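Local structure of putative hydrolase (Acinetobacter sp. NBRC 100985, 4XUK) at residues N24-N29 with K52-S57; K32-Q37 with P230-E235; E41-Y46 with S222-F227. The protein probably hydrolyses organophosphate triesters and lactones at a two-zinc active site, as a member of the metallo-beta-lactamase superfamily. The protein carries 2 engineered substitutions. One frame throughout, in Å; residues are numbered along the deposited sequence.

Contact 1. Residues N24-N29 with K52-S57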
loop_
_atom_site.group_PDB
_atom_site.type_symbol
_atom_site.label_atom_id
_atom_site.label_comp_id
_atom_site.label_asym_id
_atom_site.label_seq_id
_atom_site.Cartn_x
_atom_site.Cartn_y
_atom_site.Cartn_z
ATOM N N ASN A 24 -9.390 -3.238 12.461
ATOM C CA ASN A 24 -9.445 -3.079 13.890
ATOM C C ASN A 24 -8.411 -2.145 14.462
ATOM O O ASN A 24 -7.424 -1.909 13.856
ATOM C CB ASN A 24 -9.324 -4.382 14.614
ATOM C CG ASN A 24 -10.511 -5.266 14.420
ATOM O OD1 ASN A 24 -11.585 -4.859 14.103
ATOM N ND2 ASN A 24 -10.284 -6.495 14.603
ATOM N N PHE A 25 -8.654 -1.675 15.678
ATOM C CA PHE A 25 -7.654 -0.886 16.395
ATOM C C PHE A 25 -7.436 -1.496 17.776
ATOM O O PHE A 25 -8.158 -1.185 18.722
ATOM C CB PHE A 25 -8.091 0.579 16.495
ATOM C CG PHE A 25 -8.178 1.271 15.163
ATOM C CD1 PHE A 25 -9.333 1.190 14.402
ATOM C CD2 PHE A 25 -7.099 1.989 14.669
ATOM C CE1 PHE A 25 -9.411 1.809 13.170
ATOM C CE2 PHE A 25 -7.174 2.618 13.437
ATOM C CZ PHE A 25 -8.337 2.522 12.685
ATOM N N MET A 26 -6.454 -2.383 17.884
ATOM C CA MET A 26 -6.281 -3.160 19.107
ATOM C C MET A 26 -5.370 -2.489 20.134
ATOM O O MET A 26 -4.567 -1.616 19.801
ATOM C CB MET A 26 -5.802 -4.579 18.787
ATOM C CG MET A 26 -4.472 -4.666 18.082
ATOM S SD MET A 26 -4.056 -6.363 17.568
ATOM C CE MET A 26 -2.523 -6.031 16.686
ATOM N N SER A 27 -5.518 -2.878 21.394
ATOM C CA SER A 27 -4.681 -2.323 22.451
ATOM C C SER A 27 -3.223 -2.721 22.254
ATOM O O SER A 27 -2.939 -3.870 21.961
ATOM C CB SER A 27 -5.155 -2.836 23.815
ATOM O OG SER A 27 -4.329 -2.323 24.842
ATOM N N PRO A 28 -2.285 -1.777 22.441
ATOM C CA PRO A 28 -0.867 -2.170 22.446
ATOM C C PRO A 28 -0.561 -3.168 23.564
ATOM O O PRO A 28 0.442 -3.886 23.488
ATOM C CB PRO A 28 -0.131 -0.845 22.713
ATOM C CG PRO A 28 -1.156 0.046 23.370
ATOM C CD PRO A 28 -2.466 -0.341 22.716
ATOM N N ASN A 29 -1.415 -3.220 24.585
ATOM C CA ASN A 29 -1.234 -4.186 25.666
ATOM C C ASN A 29 -1.400 -5.642 25.228
ATOM O O ASN A 29 -1.051 -6.555 25.970
ATOM C CB ASN A 29 -2.197 -3.901 26.822
ATOM C CG ASN A 29 -1.879 -2.602 27.539
ATOM O OD1 ASN A 29 -2.729 -1.714 27.650
ATOM N ND2 ASN A 29 -0.649 -2.485 28.028
ATOM N N LYS A 52 -6.014 5.781 19.326
ATOM C CA LYS A 52 -7.137 4.911 18.978
ATOM C C LYS A 52 -6.779 3.428 19.129
ATOM O O LYS A 52 -7.626 2.603 19.481
ATOM C CB LYS A 52 -7.589 5.195 17.544
ATOM C CG LYS A 52 -8.998 4.709 17.214
ATOM C CD LYS A 52 -9.342 4.995 15.751
ATOM C CE LYS A 52 -10.826 4.796 15.474
ATOM N NZ LYS A 52 -11.143 4.914 14.027
ATOM N N GLY A 53 -5.520 3.090 18.864
ATOM C CA GLY A 53 -5.063 1.715 18.988
ATOM C C GLY A 53 -4.150 1.315 17.843
ATOM O O GLY A 53 -3.820 2.134 16.985
ATOM N N VAL A 54 -3.736 0.052 17.825
ATOM C CA VAL A 54 -2.840 -0.430 16.779
ATOM C C VAL A 54 -3.671 -0.878 15.577
ATOM O O VAL A 54 -4.379 -1.889 15.641
ATOM C CB VAL A 54 -1.971 -1.581 17.300
ATOM C CG1 VAL A 54 -1.027 -2.057 16.226
ATOM C CG2 VAL A 54 -1.189 -1.134 18.555
ATOM N N GLN A 55 -3.609 -0.112 14.492
ATOM C CA GLN A 55 -4.425 -0.397 13.312
ATOM C C GLN A 55 -4.057 -1.759 12.743
ATOM O O GLN A 55 -2.873 -2.043 12.540
ATOM C CB GLN A 55 -4.217 0.689 12.253
ATOM C CG GLN A 55 -5.174 0.581 11.063
ATOM C CD GLN A 55 -4.997 1.712 10.062
ATOM O OE1 GLN A 55 -4.416 2.753 10.374
ATOM N NE2 GLN A 55 -5.496 1.510 8.855
ATOM N N THR A 56 -5.064 -2.601 12.500
ATOM C CA THR A 56 -4.821 -3.962 12.050
ATOM C C THR A 56 -5.877 -4.353 11.032
ATOM O O THR A 56 -7.068 -4.384 11.347
ATOM C CB THR A 56 -4.866 -4.934 13.235
ATOM O OG1 THR A 56 -3.907 -4.508 14.212
ATOM C CG2 THR A 56 -4.549 -6.364 12.787
ATOM N N SER A 57 -5.439 -4.624 9.805
ATOM C CA SER A 57 -6.358 -5.058 8.758
ATOM C C SER A 57 -6.853 -6.476 9.040
ATOM O O SER A 57 -6.193 -7.259 9.738
ATOM C CB SER A 57 -5.681 -5.017 7.390
ATOM O OG SER A 57 -5.282 -3.709 7.034
#
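Strands 14-26 and 54-64 are antiparallel neighbours in the N-terminal mixed sheet of the metallo-beta-lactamase fold, and N24, F25 and M26 pair here with T56, Q55 and V54. The short segment axes run at 139°, antiparallel with a twist, and approach to 4.5 Å. N24 and T56 form a hydrogen-bonded pair, N24 N to T56 O and T56 N to N24 O. In the next such pair, V54 N reaches M26 O at 2.7 Å, almost straight and in the carbonyl plane, whereas M26 N approaches V54 O at 3.1 Å from 41° above its plane. Between them, F25 and Q55 are a non-hydrogen-bonded pair. K52 stretches its alkyl chain over one face of the F25 ring, with K52 CD 3.8 Å from the F25 ring centroid in a CH-pi contact. Farther out, K52 NZ makes an off-centre cation-pi contact, 4.2 Å from that centroid. Q55 lies beside the ring, Q55 CG 3.7 Å from F25 CE2. Beyond the pairing, S57 O bonds ND1 of H265, a zinc ligand. On the sheet face of M26, V54 and T56, the extended M26 chain crosses the T56 side chain at about a right angle, bringing M26 CE to 3.2 Å from T56 OG1.

Contact 2. Residues K32-Q37 with P230-E235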
loop_
_atom_site.group_PDB
_atom_site.type_symbol
_atom_site.label_atom_id
_atom_site.label_comp_id
_atom_site.label_asym_id
_atom_site.label_seq_id
_atom_site.Cartn_x
_atom_site.Cartn_y
_atom_site.Cartn_z
ATOM N N LYS A 32 2.642 -9.284 24.059
ATOM C CA LYS A 32 3.011 -9.978 25.277
ATOM C C LYS A 32 4.482 -9.961 25.580
ATOM O O LYS A 32 5.289 -10.021 24.711
ATOM C CB LYS A 32 2.551 -11.437 25.211
ATOM C CG LYS A 32 1.082 -11.689 25.463
ATOM C CD LYS A 32 0.866 -12.805 26.475
ATOM C CE LYS A 32 1.290 -14.177 25.988
ATOM N NZ LYS A 32 2.487 -14.709 26.674
ATOM N N ASP A 33 4.801 -9.884 26.856
ATOM C CA ASP A 33 6.162 -10.001 27.331
ATOM C C ASP A 33 7.148 -9.097 26.592
ATOM O O ASP A 33 8.191 -9.493 26.180
ATOM C CB ASP A 33 6.613 -11.425 27.214
ATOM C CG ASP A 33 5.996 -12.291 28.187
ATOM O OD1 ASP A 33 5.087 -11.932 28.890
ATOM O OD2 ASP A 33 6.452 -13.373 28.258
ATOM N N ILE A 34 6.751 -7.877 26.416
ATOM C CA ILE A 34 7.615 -6.841 25.880
ATOM C C ILE A 34 7.219 -5.575 26.614
ATOM O O ILE A 34 6.034 -5.324 26.815
ATOM C CB ILE A 34 7.486 -6.733 24.325
ATOM C CG1 ILE A 34 8.378 -5.621 23.762
ATOM C CG2 ILE A 34 6.031 -6.571 23.900
ATOM C CD1 ILE A 34 8.778 -5.831 22.294
ATOM N N PRO A 35 8.210 -4.808 27.090
ATOM C CA PRO A 35 7.861 -3.584 27.810
ATOM C C PRO A 35 7.047 -2.687 26.903
ATOM O O PRO A 35 7.404 -2.530 25.728
ATOM C CB PRO A 35 9.221 -2.942 28.077
ATOM C CG PRO A 35 10.181 -4.075 28.087
ATOM C CD PRO A 35 9.667 -5.001 27.012
ATOM N N GLN A 36 5.963 -2.129 27.433
ATOM C CA GLN A 36 5.083 -1.275 26.648
ATOM C C GLN A 36 5.813 -0.077 26.056
ATOM O O GLN A 36 5.442 0.410 24.981
ATOM C CB GLN A 36 3.880 -0.831 27.487
ATOM C CG GLN A 36 2.774 -1.891 27.541
ATOM C CD GLN A 36 2.175 -2.159 26.159
ATOM O OE1 GLN A 36 1.588 -1.268 25.545
ATOM N NE2 GLN A 36 2.335 -3.380 25.666
ATOM N N GLN A 37 6.850 0.396 26.744
ATOM C CA GLN A 37 7.644 1.506 26.218
ATOM C C GLN A 37 8.303 1.134 24.881
ATOM O O GLN A 37 8.366 1.962 23.965
ATOM C CB GLN A 37 8.699 1.943 27.246
ATOM C CG GLN A 37 9.489 3.198 26.846
ATOM C CD GLN A 37 8.653 4.472 26.855
ATOM O OE1 GLN A 37 8.859 5.368 26.035
ATOM N NE2 GLN A 37 7.721 4.566 27.788
ATOM N N PRO A 230 10.335 -10.203 16.312
ATOM C CA PRO A 230 9.491 -11.347 15.943
ATOM C C PRO A 230 9.198 -12.309 17.100
ATOM O O PRO A 230 8.264 -13.098 16.994
ATOM C CB PRO A 230 10.313 -12.059 14.858
ATOM C CG PRO A 230 11.716 -11.637 15.083
ATOM C CD PRO A 230 11.625 -10.219 15.594
ATOM N N GLU A 231 9.949 -12.242 18.176
ATOM C CA GLU A 231 9.723 -13.047 19.377
ATOM C C GLU A 231 8.526 -12.614 20.206
ATOM O O GLU A 231 8.171 -13.245 21.113
ATOM C CB GLU A 231 10.988 -13.100 20.206
ATOM C CG GLU A 231 11.338 -11.780 20.813
ATOM C CD GLU A 231 12.303 -10.918 19.990
ATOM O OE1 GLU A 231 13.111 -10.252 20.634
ATOM O OE2 GLU A 231 12.249 -10.868 18.759
ATOM N N THR A 232 7.879 -11.549 19.803
ATOM C CA THR A 232 6.748 -10.990 20.542
ATOM C C THR A 232 5.437 -11.731 20.267
ATOM O O THR A 232 4.915 -11.693 19.156
ATOM C CB THR A 232 6.537 -9.506 20.160
ATOM O OG1 THR A 232 7.774 -8.788 20.299
ATOM C CG2 THR A 232 5.461 -8.864 21.029
ATOM N N ALA A 233 4.887 -12.391 21.279
ATOM C CA ALA A 233 3.596 -13.050 21.115
ATOM C C ALA A 233 2.447 -12.040 21.219
ATOM O O ALA A 233 2.654 -10.872 21.571
ATOM C CB ALA A 233 3.437 -14.163 22.137
ATOM N N ILE A 234 1.235 -12.484 20.907
ATOM C CA ILE A 234 0.064 -11.638 21.103
ATOM C C ILE A 234 -0.961 -12.414 21.918
ATOM O O ILE A 234 -0.968 -13.652 21.890
ATOM C CB ILE A 234 -0.522 -11.148 19.750
ATOM C CG1 ILE A 234 -1.538 -10.024 19.979
ATOM C CG2 ILE A 234 -1.095 -12.319 18.950
ATOM C CD1 ILE A 234 -1.874 -9.243 18.724
ATOM N N GLU A 235 -1.804 -11.696 22.656
ATOM C CA GLU A 235 -2.782 -12.316 23.551
ATOM C C GLU A 235 -3.783 -13.242 22.837
ATOM O O GLU A 235 -4.373 -14.124 23.469
ATOM C CB GLU A 235 -3.539 -11.238 24.337
ATOM C CG GLU A 235 -3.928 -11.667 25.746
ATOM C CD GLU A 235 -2.714 -11.873 26.640
ATOM O OE1 GLU A 235 -2.281 -13.034 26.803
ATOM O OE2 GLU A 235 -2.190 -10.873 27.184
HETATM O O HOH W 1 6.372 -12.430 23.759
#
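K32 and A233 meet through their backbones. K32 N donates to A233 O at 3.0 Å with a nearly straight N-H...O angle of 168°, although the donor stands 42° above the carbonyl plane. The return link between the same two residues runs through a water: it donates to K32 O at 2.8 Å and accepts from A233 N at 2.9 Å, so the second link is bridged rather than direct. The same water also makes a weak bond to E231 O. One direct and one water-mediated link thus join the two segments at K32 and A233, and the bonding continues beyond them in backbone hydrogen bonds between E235 and L30.

The elements joined are the connection from strand 14-26 into helix 36-45, whose N-cap is P35, and the loop between helices 225-228 and 240-257. In this metallo-beta-lactamase fold the loop passes close to the metal centre, with the I234 side chain about 8 Å from a bound zinc ion.

Apolar packing flanks the polar link. The side chains of I34 and T232 cross at about a right angle, methyl on methyl, with I34 CG2 3.7 Å from T232 CG2. T232 OG1 sits near I34 CD1, but its hydrogen bond is to R229 O. A233 CB lies 4.2 Å from K32 CB and also packs on P240 and V244 of helix 240-257.

Charge enters only indirectly. The K32 and E235 side chains cross at about a right angle, and the carboxylate meets methylene carbons, E235 OE1 lying 3.2 Å from K32 CD. A bend at chi3 (-67°) places K32 CE, and K32 NZ remains 5.1 Å from E235 OE1; the opposite charges probably attract, but they are not in contact.

Contact 3. Residues E41-Y46 with S222-F227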
loop_
_atom_site.group_PDB
_atom_site.type_symbol
_atom_site.label_atom_id
_atom_site.label_comp_id
_atom_site.label_asym_id
_atom_site.label_seq_id
_atom_site.Cartn_x
_atom_site.Cartn_y
_atom_site.Cartn_z
ATOM N N GLU A 41 7.836 2.638 21.187
ATOM C CA GLU A 41 8.984 2.986 20.346
ATOM C C GLU A 41 8.827 2.424 18.931
ATOM O O GLU A 41 8.967 3.146 17.939
ATOM C CB GLU A 41 10.270 2.449 20.980
ATOM C CG GLU A 41 10.705 3.234 22.221
ATOM C CD GLU A 41 11.685 2.459 23.091
ATOM O OE1 GLU A 41 11.865 2.828 24.277
ATOM O OE2 GLU A 41 12.270 1.480 22.582
ATOM N N ILE A 42 8.522 1.133 18.832
ATOM C CA ILE A 42 8.377 0.506 17.518
ATOM C C ILE A 42 7.208 1.123 16.741
ATOM O O ILE A 42 7.345 1.436 15.556
ATOM C CB ILE A 42 8.288 -1.034 17.634
ATOM C CG1 ILE A 42 9.595 -1.593 18.211
ATOM C CG2 ILE A 42 8.011 -1.670 16.277
ATOM C CD1 ILE A 42 9.507 -3.022 18.726
ATOM N N LEU A 43 6.075 1.338 17.407
ATOM C CA LEU A 43 4.920 1.950 16.744
ATOM C C LEU A 43 5.228 3.373 16.233
ATOM O O LEU A 43 4.747 3.792 15.175
ATOM C CB LEU A 43 3.714 1.946 17.691
ATOM C CG LEU A 43 3.118 0.588 18.060
ATOM C CD1 LEU A 43 2.025 0.732 19.109
ATOM C CD2 LEU A 43 2.570 -0.103 16.823
ATOM N N LYS A 44 6.025 4.123 16.986
ATOM C CA LYS A 44 6.385 5.470 16.564
ATOM C C LYS A 44 7.274 5.452 15.324
ATOM O O LYS A 44 7.145 6.318 14.463
ATOM C CB LYS A 44 7.073 6.225 17.701
ATOM C CG LYS A 44 6.128 6.755 18.762
ATOM C CD LYS A 44 6.923 7.305 19.942
ATOM C CE LYS A 44 6.058 8.156 20.859
ATOM N NZ LYS A 44 5.742 7.441 22.132
ATOM N N LYS A 45 8.177 4.474 15.232
ATOM C CA LYS A 45 9.016 4.345 14.043
ATOM C C LYS A 45 8.145 4.159 12.799
ATOM O O LYS A 45 8.431 4.722 11.732
ATOM C CB LYS A 45 9.991 3.171 14.196
ATOM C CG LYS A 45 10.416 2.525 12.868
ATOM C CD LYS A 45 11.294 1.294 13.093
ATOM C CE LYS A 45 11.597 0.577 11.784
ATOM N NZ LYS A 45 12.373 -0.687 11.967
ATOM N N TYR A 46 7.071 3.387 12.942
ATOM C CA TYR A 46 6.213 3.087 11.805
ATOM C C TYR A 46 5.030 4.044 11.712
ATOM O O TYR A 46 4.078 3.785 10.966
ATOM C CB TYR A 46 5.695 1.651 11.893
ATOM C CG TYR A 46 6.719 0.578 11.594
ATOM C CD1 TYR A 46 6.963 0.160 10.288
ATOM C CD2 TYR A 46 7.417 -0.046 12.619
ATOM C CE1 TYR A 46 7.892 -0.838 10.018
ATOM C CE2 TYR A 46 8.335 -1.039 12.359
ATOM C CZ TYR A 46 8.568 -1.435 11.061
ATOM O OH TYR A 46 9.494 -2.435 10.818
ATOM N N SER A 222 0.865 -7.972 12.956
ATOM C CA SER A 222 1.345 -6.599 12.831
ATOM C C SER A 222 2.533 -6.563 11.889
ATOM O O SER A 222 3.289 -7.534 11.830
ATOM C CB SER A 222 1.752 -6.078 14.221
ATOM O OG SER A 222 2.779 -6.881 14.798
ATOM N N HIS A 223 2.700 -5.469 11.143
ATOM C CA HIS A 223 3.890 -5.315 10.314
ATOM C C HIS A 223 4.956 -4.537 11.066
ATOM O O HIS A 223 6.014 -4.228 10.512
ATOM C CB HIS A 223 3.561 -4.593 8.990
ATOM C CG HIS A 223 3.061 -3.194 9.175
ATOM N ND1 HIS A 223 1.942 -2.901 9.925
ATOM C CD2 HIS A 223 3.530 -2.008 8.719
ATOM C CE1 HIS A 223 1.743 -1.596 9.925
ATOM N NE2 HIS A 223 2.695 -1.029 9.202
ATOM N N THR A 224 4.672 -4.238 12.335
ATOM C CA THR A 224 5.497 -3.340 13.131
ATOM C C THR A 224 6.216 -4.095 14.250
ATOM O O THR A 224 7.353 -4.529 14.072
ATOM C CB THR A 224 4.652 -2.180 13.728
ATOM O OG1 THR A 224 3.589 -2.710 14.529
ATOM C CG2 THR A 224 4.036 -1.351 12.607
ATOM N N VAL A 225 5.545 -4.251 15.389
ATOM C CA VAL A 225 6.145 -4.887 16.568
ATOM C C VAL A 225 6.708 -6.270 16.249
ATOM O O VAL A 225 7.856 -6.577 16.595
ATOM C CB VAL A 225 5.122 -5.021 17.719
ATOM C CG1 VAL A 225 5.730 -5.766 18.896
ATOM C CG2 VAL A 225 4.642 -3.643 18.177
ATOM N N GLN A 226 5.912 -7.104 15.579
ATOM C CA GLN A 226 6.310 -8.496 15.378
ATOM C C GLN A 226 7.242 -8.724 14.188
ATOM O O GLN A 226 7.627 -9.860 13.899
ATOM C CB GLN A 226 5.075 -9.392 15.293
ATOM C CG GLN A 226 4.254 -9.399 16.568
ATOM C CD GLN A 226 2.899 -10.027 16.352
ATOM O OE1 GLN A 226 2.127 -9.574 15.513
ATOM N NE2 GLN A 226 2.616 -11.094 17.085
ATOM N N PHE A 227 7.614 -7.653 13.495
ATOM C CA PHE A 227 8.692 -7.767 12.518
ATOM C C PHE A 227 10.026 -7.304 13.114
ATOM O O PHE A 227 11.030 -8.007 12.992
ATOM C CB PHE A 227 8.354 -7.042 11.205
ATOM C CG PHE A 227 7.547 -7.889 10.241
ATOM C CD1 PHE A 227 6.198 -8.134 10.474
ATOM C CD2 PHE A 227 8.145 -8.457 9.121
ATOM C CE1 PHE A 227 5.453 -8.920 9.600
ATOM C CE2 PHE A 227 7.401 -9.249 8.236
ATOM C CZ PHE A 227 6.053 -9.474 8.483
HETATM O O HOH W 2 8.165 -4.086 8.798
HETATM O O HOH W 3 2.258 1.932 9.464
#
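The Y46 ring has T224 CA and the carbonyl oxygen of H223 over one face. T224 CA lies 4.0 Å from the Y46 ring centroid, offset toward the rim, in a CH-pi contact. The H223 imidazole carries the methyl of its own neighbour, T224 CG2 standing 3.5 Å above the centre of the H223 ring, while a water occupies the ring edge in plane. The two rings are oblique to each other, their planes at 66°. T224 touches both rings, and its CG2 also meets Y46 CG at 3.5 Å.

Two waters complete the polar side. One donates both to Y46 OH at 2.9 Å and to H223 O at 2.8 Å, and Y46 OH is further hydrogen-bonded to D228. The water at the imidazole edge joins H223 NE2 to Y46 O, just past the end of helix 36-45.

The remaining contacts are made by the aliphatic branches of I42 and L43. With chi1 at 58°, T224 OG1 sits between the backbone N and the carbonyl carbon and meets L43 CD2 at 3.6 Å. I42 CG2 rests 3.6 Å from T224 C, and both I42 and L43 touch V225 CG2. T224 is the N-cap residue of helix 225-228 but makes no side-chain capping bond; S222 OG, two residues earlier, accepts from Q226 N and donates to Q226 OE1.

The last turn of helix 36-45 and Y46 just beyond it thus pack on the start of the short helix 225-228. K45 forms a salt bridge to D228 at that helix's end, F227 meets F251 of helix 240-257, and Y46 packs on I285 of the second subunit.

All three contacts lie on the same side of the chain's centre, their own centres about 16 to 20 Å from it. Contact 1 is partly buried sheet pairing, whereas contacts 2 and 3 are buried: contact 2 holds the lead-in to helix 36-45, contact 3 its C-terminal end. Their chemistry follows: regular backbone bonds in contact 1, one direct bond plus a water in contact 2, and side-chain packing with bridging waters in contact 3. They also touch one another. P28 O probably bonds Q36 NE2, V54 CG2 packs on L43 CD1, and Q226 NE2 probably bonds T232 O. Contacts 1 and 3 also reach the second subunit; contact 2 does not.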